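Local coordinates for synaptonemal complex protein 2 (Mus musculus, PDB 5IWZ) that is a major component of the axial and lateral elements of synaptonemal complexes and is required for meiotic chromosome synapsis and for insertion of SYCP3 into them, at residues I171-L176 with V213-L218; K177-M182 with V223-R228. All blocks are in the same frame, centred on the assembly; numbering follows the deposited sequence.

Contacts 1 and 2 are successive parts of one interface, between helix 169-185 and helix 216-229 in the helical N-terminal part of the protein, which includes the armadillo-repeat-like domain to which helix 169-185 belongs. Their centres lie about 11 Å apart, and the segments follow one another in the same order on both helices, as expected for helices that run roughly parallel. Contact 1 joins the early turns of helix 169-185 to the N-terminal end of helix 216-229; contact 2 lies farther along both. In each, an amide from helix 169-185 stacks on a glutamate carboxylate: Gln173 on Glu217, then Asn180 on Glu224.

Contact 1. Residues I171-L176 with V213-L218; sequences IQQEAL and VGDYEL
Gln173 reaches across to the start of helix 216-229 and meets its N-cap residue Asp215 together with Glu217 and Leu218. Its amide NE2 donates to Asp215 OD2 at 2.8 Å, the acceptor lying close to the amide plane while the donor stands 46° above the plane of the carboxylate. The N-H...O angle of 139° marks a bent bond. The same amide lies stacked on the Glu217 carboxylate, the two planes 9° apart and Gln173 CD 3.8 Å from Glu217 CD. Its aliphatic part is used as well: Gln173 CG packs on Leu218 CD2 at 3.6 Å. That same methyl, Leu218 CD2, also meets Leu176 CD2 at 3.8 Å. The other Leu218 methyl, CD1, touches Gln172 OE1.

Asp215 CG stands anti to the backbone N, and from there OD2 accepts the Leu218 N-H on its anti lone pair at 2.9 Å, so one oxygen serves both the helix end and the incoming glutamine. OD1 is held by Ser315 OG, and a water bridges it to Gln173 NE2; together these bonds should keep the carboxylate from turning. A second water donates to both Gln173 O and Glu217 OE2, tying the glutamate to the backbone of helix 169-185. Gly214, just before the cap, has positive phi, a conformation that favours glycine in the turn between helices 197-212 and 216-229.

Gln172 NE2 is bonded to Leu161 O near the end of helix 144-163, while Ile171 and Ala175 pack against helices 123-141 and 144-163. Beyond Asp215, Gly214 makes backbone bonds to Gly314 and Ser315, and Tyr216 N binds Asn312 OD1 of strand 308-312, joining this helical corner to the C-terminal beta region.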
loop_
_atom_site.group_PDB
_atom_site.type_symbol
_atom_site.label_atom_id
_atom_site.label_comp_id
_atom_site.label_asym_id
_atom_site.label_seq_id
_atom_site.Cartn_x
_atom_site.Cartn_y
_atom_site.Cartn_z
ATOM N N ILE A 171 1.385 4.343 3.556
ATOM C CA ILE A 171 0.328 3.649 4.283
ATOM C C ILE A 171 -0.922 3.545 3.421
ATOM O O ILE A 171 -1.558 2.488 3.328
ATOM C CB ILE A 171 0.052 4.370 5.612
ATOM C CG1 ILE A 171 1.277 4.253 6.517
ATOM C CG2 ILE A 171 -1.218 3.816 6.276
ATOM C CD1 ILE A 171 1.154 5.095 7.756
ATOM N N GLN A 172 -1.278 4.634 2.750
ATOM C CA GLN A 172 -2.424 4.570 1.855
ATOM C C GLN A 172 -2.192 3.556 0.749
ATOM O O GLN A 172 -3.101 2.792 0.413
ATOM C CB GLN A 172 -2.728 5.957 1.289
ATOM C CG GLN A 172 -3.063 6.968 2.372
ATOM C CD GLN A 172 -3.132 8.376 1.844
ATOM O OE1 GLN A 172 -2.388 8.736 0.942
ATOM N NE2 GLN A 172 -4.024 9.189 2.408
ATOM N N GLN A 173 -0.973 3.509 0.186
ATOM C CA GLN A 173 -0.702 2.558 -0.895
ATOM C C GLN A 173 -0.868 1.120 -0.416
ATOM O O GLN A 173 -1.413 0.269 -1.132
ATOM C CB GLN A 173 0.710 2.776 -1.468
ATOM C CG GLN A 173 0.859 4.045 -2.298
ATOM C CD GLN A 173 2.315 4.356 -2.706
ATOM O OE1 GLN A 173 3.267 3.704 -2.248
ATOM N NE2 GLN A 173 2.482 5.359 -3.577
ATOM N N GLU A 174 -0.380 0.829 0.793
ATOM C CA GLU A 174 -0.513 -0.509 1.357
ATOM C C GLU A 174 -1.980 -0.870 1.592
ATOM O O GLU A 174 -2.423 -1.977 1.257
ATOM C CB GLU A 174 0.296 -0.578 2.661
ATOM C CG GLU A 174 0.002 -1.780 3.542
ATOM C CD GLU A 174 0.361 -3.084 2.864
ATOM O OE1 GLU A 174 1.141 -3.055 1.877
ATOM O OE2 GLU A 174 -0.153 -4.141 3.305
ATOM N N ALA A 175 -2.754 0.059 2.159
ATOM C CA ALA A 175 -4.158 -0.226 2.446
ATOM C C ALA A 175 -4.972 -0.361 1.164
ATOM O O ALA A 175 -5.798 -1.275 1.031
ATOM C CB ALA A 175 -4.749 0.873 3.323
ATOM N N LEU A 176 -4.759 0.555 0.216
ATOM C CA LEU A 176 -5.510 0.530 -1.029
ATOM C C LEU A 176 -5.270 -0.770 -1.792
ATOM O O LEU A 176 -6.194 -1.335 -2.385
ATOM C CB LEU A 176 -5.129 1.752 -1.868
ATOM C CG LEU A 176 -5.779 1.953 -3.228
ATOM C CD1 LEU A 176 -7.269 1.869 -3.042
ATOM C CD2 LEU A 176 -5.372 3.320 -3.819
ATOM N N VAL A 213 -4.349 13.764 -5.307
ATOM C CA VAL A 213 -3.565 12.910 -4.430
ATOM C C VAL A 213 -2.072 13.004 -4.757
ATOM O O VAL A 213 -1.223 12.793 -3.876
ATOM C CB VAL A 213 -4.098 11.470 -4.510
ATOM C CG1 VAL A 213 -3.954 10.926 -5.935
ATOM C CG2 VAL A 213 -3.391 10.587 -3.513
ATOM N N GLY A 214 -1.719 13.326 -6.006
ATOM C CA GLY A 214 -0.324 13.564 -6.334
ATOM C C GLY A 214 0.571 12.351 -6.275
ATOM O O GLY A 214 1.754 12.476 -5.922
ATOM N N ASP A 215 0.038 11.179 -6.614
ATOM C CA ASP A 215 0.799 9.935 -6.663
ATOM C C ASP A 215 0.129 9.032 -7.689
ATOM O O ASP A 215 -1.046 8.691 -7.528
ATOM C CB ASP A 215 0.841 9.235 -5.297
ATOM C CG ASP A 215 1.701 7.978 -5.326
ATOM O OD1 ASP A 215 2.944 8.126 -5.223
ATOM O OD2 ASP A 215 1.150 6.858 -5.493
ATOM N N TYR A 216 0.862 8.653 -8.741
ATOM C CA TYR A 216 0.246 7.885 -9.822
ATOM C C TYR A 216 -0.255 6.524 -9.332
ATOM O O TYR A 216 -1.336 6.069 -9.736
ATOM C CB TYR A 216 1.232 7.717 -10.980
ATOM C CG TYR A 216 0.575 7.037 -12.143
ATOM C CD1 TYR A 216 0.663 5.671 -12.308
ATOM C CD2 TYR A 216 -0.223 7.754 -13.022
ATOM C CE1 TYR A 216 0.032 5.055 -13.355
ATOM C CE2 TYR A 216 -0.875 7.141 -14.040
ATOM C CZ TYR A 216 -0.749 5.788 -14.193
ATOM O OH TYR A 216 -1.375 5.149 -15.207
ATOM N N GLU A 217 0.515 5.854 -8.470
ATOM C CA GLU A 217 0.092 4.540 -7.979
ATOM C C GLU A 217 -1.225 4.627 -7.205
ATOM O O GLU A 217 -2.104 3.769 -7.348
ATOM C CB GLU A 217 1.179 3.924 -7.089
ATOM C CG GLU A 217 0.705 2.641 -6.364
ATOM C CD GLU A 217 1.816 1.918 -5.581
ATOM O OE1 GLU A 217 3.012 2.112 -5.879
ATOM O OE2 GLU A 217 1.487 1.125 -4.673
ATOM N N LEU A 218 -1.381 5.655 -6.382
ATOM C CA LEU A 218 -2.641 5.830 -5.678
ATOM C C LEU A 218 -3.766 6.191 -6.643
ATOM O O LEU A 218 -4.903 5.743 -6.460
ATOM C CB LEU A 218 -2.483 6.886 -4.585
ATOM C CG LEU A 218 -1.708 6.443 -3.346
ATOM C CD1 LEU A 218 -1.482 7.649 -2.471
ATOM C CD2 LEU A 218 -2.469 5.330 -2.535
HETATM O O HOH W 1 4.863 6.503 -5.224
HETATM O O HOH W 2 -1.307 0.859 -3.706
#

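Contact 2. Residues K177-M182 with V223-R228; sequences KKMNLM and VEALCR
Asn180 packs against Glu224 and Ala225 where helices 169-185 and 216-229 run side by side, the axes of segments 177-182 and 223-228 being 24° apart and 9.9 Å at closest approach. On the buried side its OD1 lies against the backbone of Ala225, 3.2 Å from Ala225 CA, a close packing contact and not a hydrogen bond. Ala225 CB meets the Met179 methyl, CE, at 3.5 Å. Met179 bends at chi3 (77°), which turns that methyl toward the alanine. No hydrogen bond crosses between the segments, but Asn180 ND2 donates to Gly221 O, one turn earlier on helix 216-229.

The more open side is polar. The Glu224 carboxylate lies flat on the Asn180 amide, the planes 1° apart and Glu224 CD 3.5 Å from Asn180 CG. Its OE2 forms a salt bridge with Arg228 NH1 at 2.6 Å, although the hydrogen bond itself is weak, and Asn180 O lies over one face of the guanidinium, toward its rim. Asp184 OD1 pairs with Arg228 NH2, giving the exposed arginine a second charged partner. An alanine at Glu224 would probably leave Arg228 NH1 without its carboxylate mate and the amide of Asn180 without the flat group stacked on it.

Met179 continues inward onto helices 144-163 and 197-212, whereas Glu224 also touches Phe260 of helix 260-274, placing the contact within the stacked helices of the N-terminal part.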
loop_
_atom_site.group_PDB
_atom_site.type_symbol
_atom_site.label_atom_id
_atom_site.label_comp_id
_atom_site.label_asym_id
_atom_site.label_seq_id
_atom_site.Cartn_x
_atom_site.Cartn_y
_atom_site.Cartn_z
ATOM N N LYS A 177 -4.046 -1.284 -1.759
ATOM C CA LYS A 177 -3.759 -2.503 -2.505
ATOM C C LYS A 177 -4.375 -3.724 -1.830
ATOM O O LYS A 177 -4.860 -4.639 -2.511
ATOM C CB LYS A 177 -2.249 -2.647 -2.679
ATOM C CG LYS A 177 -1.711 -4.043 -2.632
ATOM C CD LYS A 177 -0.191 -4.025 -2.857
ATOM C CE LYS A 177 0.495 -3.094 -1.862
ATOM N NZ LYS A 177 1.797 -2.546 -2.350
ATOM N N LYS A 178 -4.379 -3.754 -0.495
ATOM C CA LYS A 178 -5.095 -4.813 0.206
ATOM C C LYS A 178 -6.586 -4.744 -0.088
ATOM O O LYS A 178 -7.249 -5.780 -0.203
ATOM C CB LYS A 178 -4.829 -4.722 1.708
ATOM C CG LYS A 178 -3.414 -5.087 2.123
ATOM C CD LYS A 178 -3.215 -6.589 2.064
ATOM C CE LYS A 178 -1.921 -7.020 2.737
ATOM N NZ LYS A 178 -0.709 -6.523 2.015
ATOM N N MET A 179 -7.139 -3.532 -0.215
ATOM C CA MET A 179 -8.565 -3.425 -0.519
ATOM C C MET A 179 -8.889 -3.969 -1.908
ATOM O O MET A 179 -9.890 -4.679 -2.086
ATOM C CB MET A 179 -9.044 -1.980 -0.397
ATOM C CG MET A 179 -10.483 -1.816 -0.912
ATOM S SD MET A 179 -11.268 -0.242 -0.541
ATOM C CE MET A 179 -10.488 0.832 -1.737
ATOM N N ASN A 180 -8.053 -3.645 -2.905
ATOM C CA ASN A 180 -8.281 -4.147 -4.257
ATOM C C ASN A 180 -8.119 -5.662 -4.327
ATOM O O ASN A 180 -8.824 -6.325 -5.091
ATOM C CB ASN A 180 -7.357 -3.412 -5.249
ATOM C CG ASN A 180 -7.925 -2.051 -5.630
ATOM O OD1 ASN A 180 -9.129 -1.923 -5.776
ATOM N ND2 ASN A 180 -7.081 -1.029 -5.735
ATOM N N LEU A 181 -7.225 -6.222 -3.524
ATOM C CA LEU A 181 -7.132 -7.672 -3.404
ATOM C C LEU A 181 -8.407 -8.267 -2.817
ATOM O O LEU A 181 -8.895 -9.298 -3.295
ATOM C CB LEU A 181 -5.911 -8.021 -2.546
ATOM C CG LEU A 181 -5.607 -9.475 -2.212
ATOM C CD1 LEU A 181 -5.029 -10.167 -3.433
ATOM C CD2 LEU A 181 -4.625 -9.533 -1.053
ATOM N N MET A 182 -8.976 -7.627 -1.796
ATOM C CA MET A 182 -10.207 -8.144 -1.202
ATOM C C MET A 182 -11.367 -8.069 -2.187
ATOM O O MET A 182 -12.181 -8.997 -2.283
ATOM C CB MET A 182 -10.541 -7.366 0.070
ATOM C CG MET A 182 -9.479 -7.500 1.145
ATOM S SD MET A 182 -9.918 -6.855 2.771
ATOM C CE MET A 182 -10.525 -5.221 2.436
ATOM N N VAL A 223 -8.918 4.535 -8.919
ATOM C CA VAL A 223 -9.681 4.219 -10.127
ATOM C C VAL A 223 -10.037 2.740 -10.143
ATOM O O VAL A 223 -11.183 2.352 -10.423
ATOM C CB VAL A 223 -8.897 4.610 -11.396
ATOM C CG1 VAL A 223 -9.617 4.071 -12.632
ATOM C CG2 VAL A 223 -8.718 6.129 -11.516
ATOM N N GLU A 224 -9.054 1.893 -9.841
ATOM C CA GLU A 224 -9.289 0.453 -9.837
ATOM C C GLU A 224 -10.332 0.072 -8.805
ATOM O O GLU A 224 -11.227 -0.733 -9.091
ATOM C CB GLU A 224 -7.992 -0.313 -9.568
ATOM C CG GLU A 224 -8.221 -1.814 -9.339
ATOM C CD GLU A 224 -6.946 -2.582 -8.999
ATOM O OE1 GLU A 224 -5.856 -1.963 -8.983
ATOM O OE2 GLU A 224 -7.032 -3.809 -8.750
ATOM N N ALA A 225 -10.241 0.640 -7.601
ATOM C CA ALA A 225 -11.247 0.344 -6.587
ATOM C C ALA A 225 -12.634 0.789 -7.051
ATOM O O ALA A 225 -13.612 0.042 -6.928
ATOM C CB ALA A 225 -10.876 1.007 -5.254
ATOM N N LEU A 226 -12.735 2.008 -7.597
ATOM C CA LEU A 226 -14.031 2.510 -8.044
ATOM C C LEU A 226 -14.611 1.630 -9.139
ATOM O O LEU A 226 -15.825 1.395 -9.172
ATOM C CB LEU A 226 -13.921 3.962 -8.520
ATOM C CG LEU A 226 -13.611 5.016 -7.439
ATOM C CD1 LEU A 226 -13.325 6.382 -8.052
ATOM C CD2 LEU A 226 -14.704 5.117 -6.357
ATOM N N CYS A 227 -13.763 1.109 -10.028
ATOM C CA CYS A 227 -14.272 0.275 -11.115
ATOM C C CYS A 227 -14.601 -1.144 -10.653
ATOM O O CYS A 227 -15.489 -1.786 -11.229
ATOM C CB CYS A 227 -13.276 0.255 -12.281
ATOM S SG CYS A 227 -13.108 1.872 -13.134
ATOM N N ARG A 228 -13.919 -1.646 -9.625
ATOM C CA ARG A 228 -14.286 -2.942 -9.064
ATOM C C ARG A 228 -15.616 -2.874 -8.320
ATOM O O ARG A 228 -16.358 -3.863 -8.294
ATOM C CB ARG A 228 -13.200 -3.452 -8.114
ATOM C CG ARG A 228 -11.831 -3.669 -8.738
ATOM C CD ARG A 228 -10.876 -4.398 -7.777
ATOM N NE ARG A 228 -10.828 -5.793 -8.175
ATOM C CZ ARG A 228 -9.848 -6.337 -8.874
ATOM N NH1 ARG A 228 -8.785 -5.617 -9.209
ATOM N NH2 ARG A 228 -9.930 -7.613 -9.215
#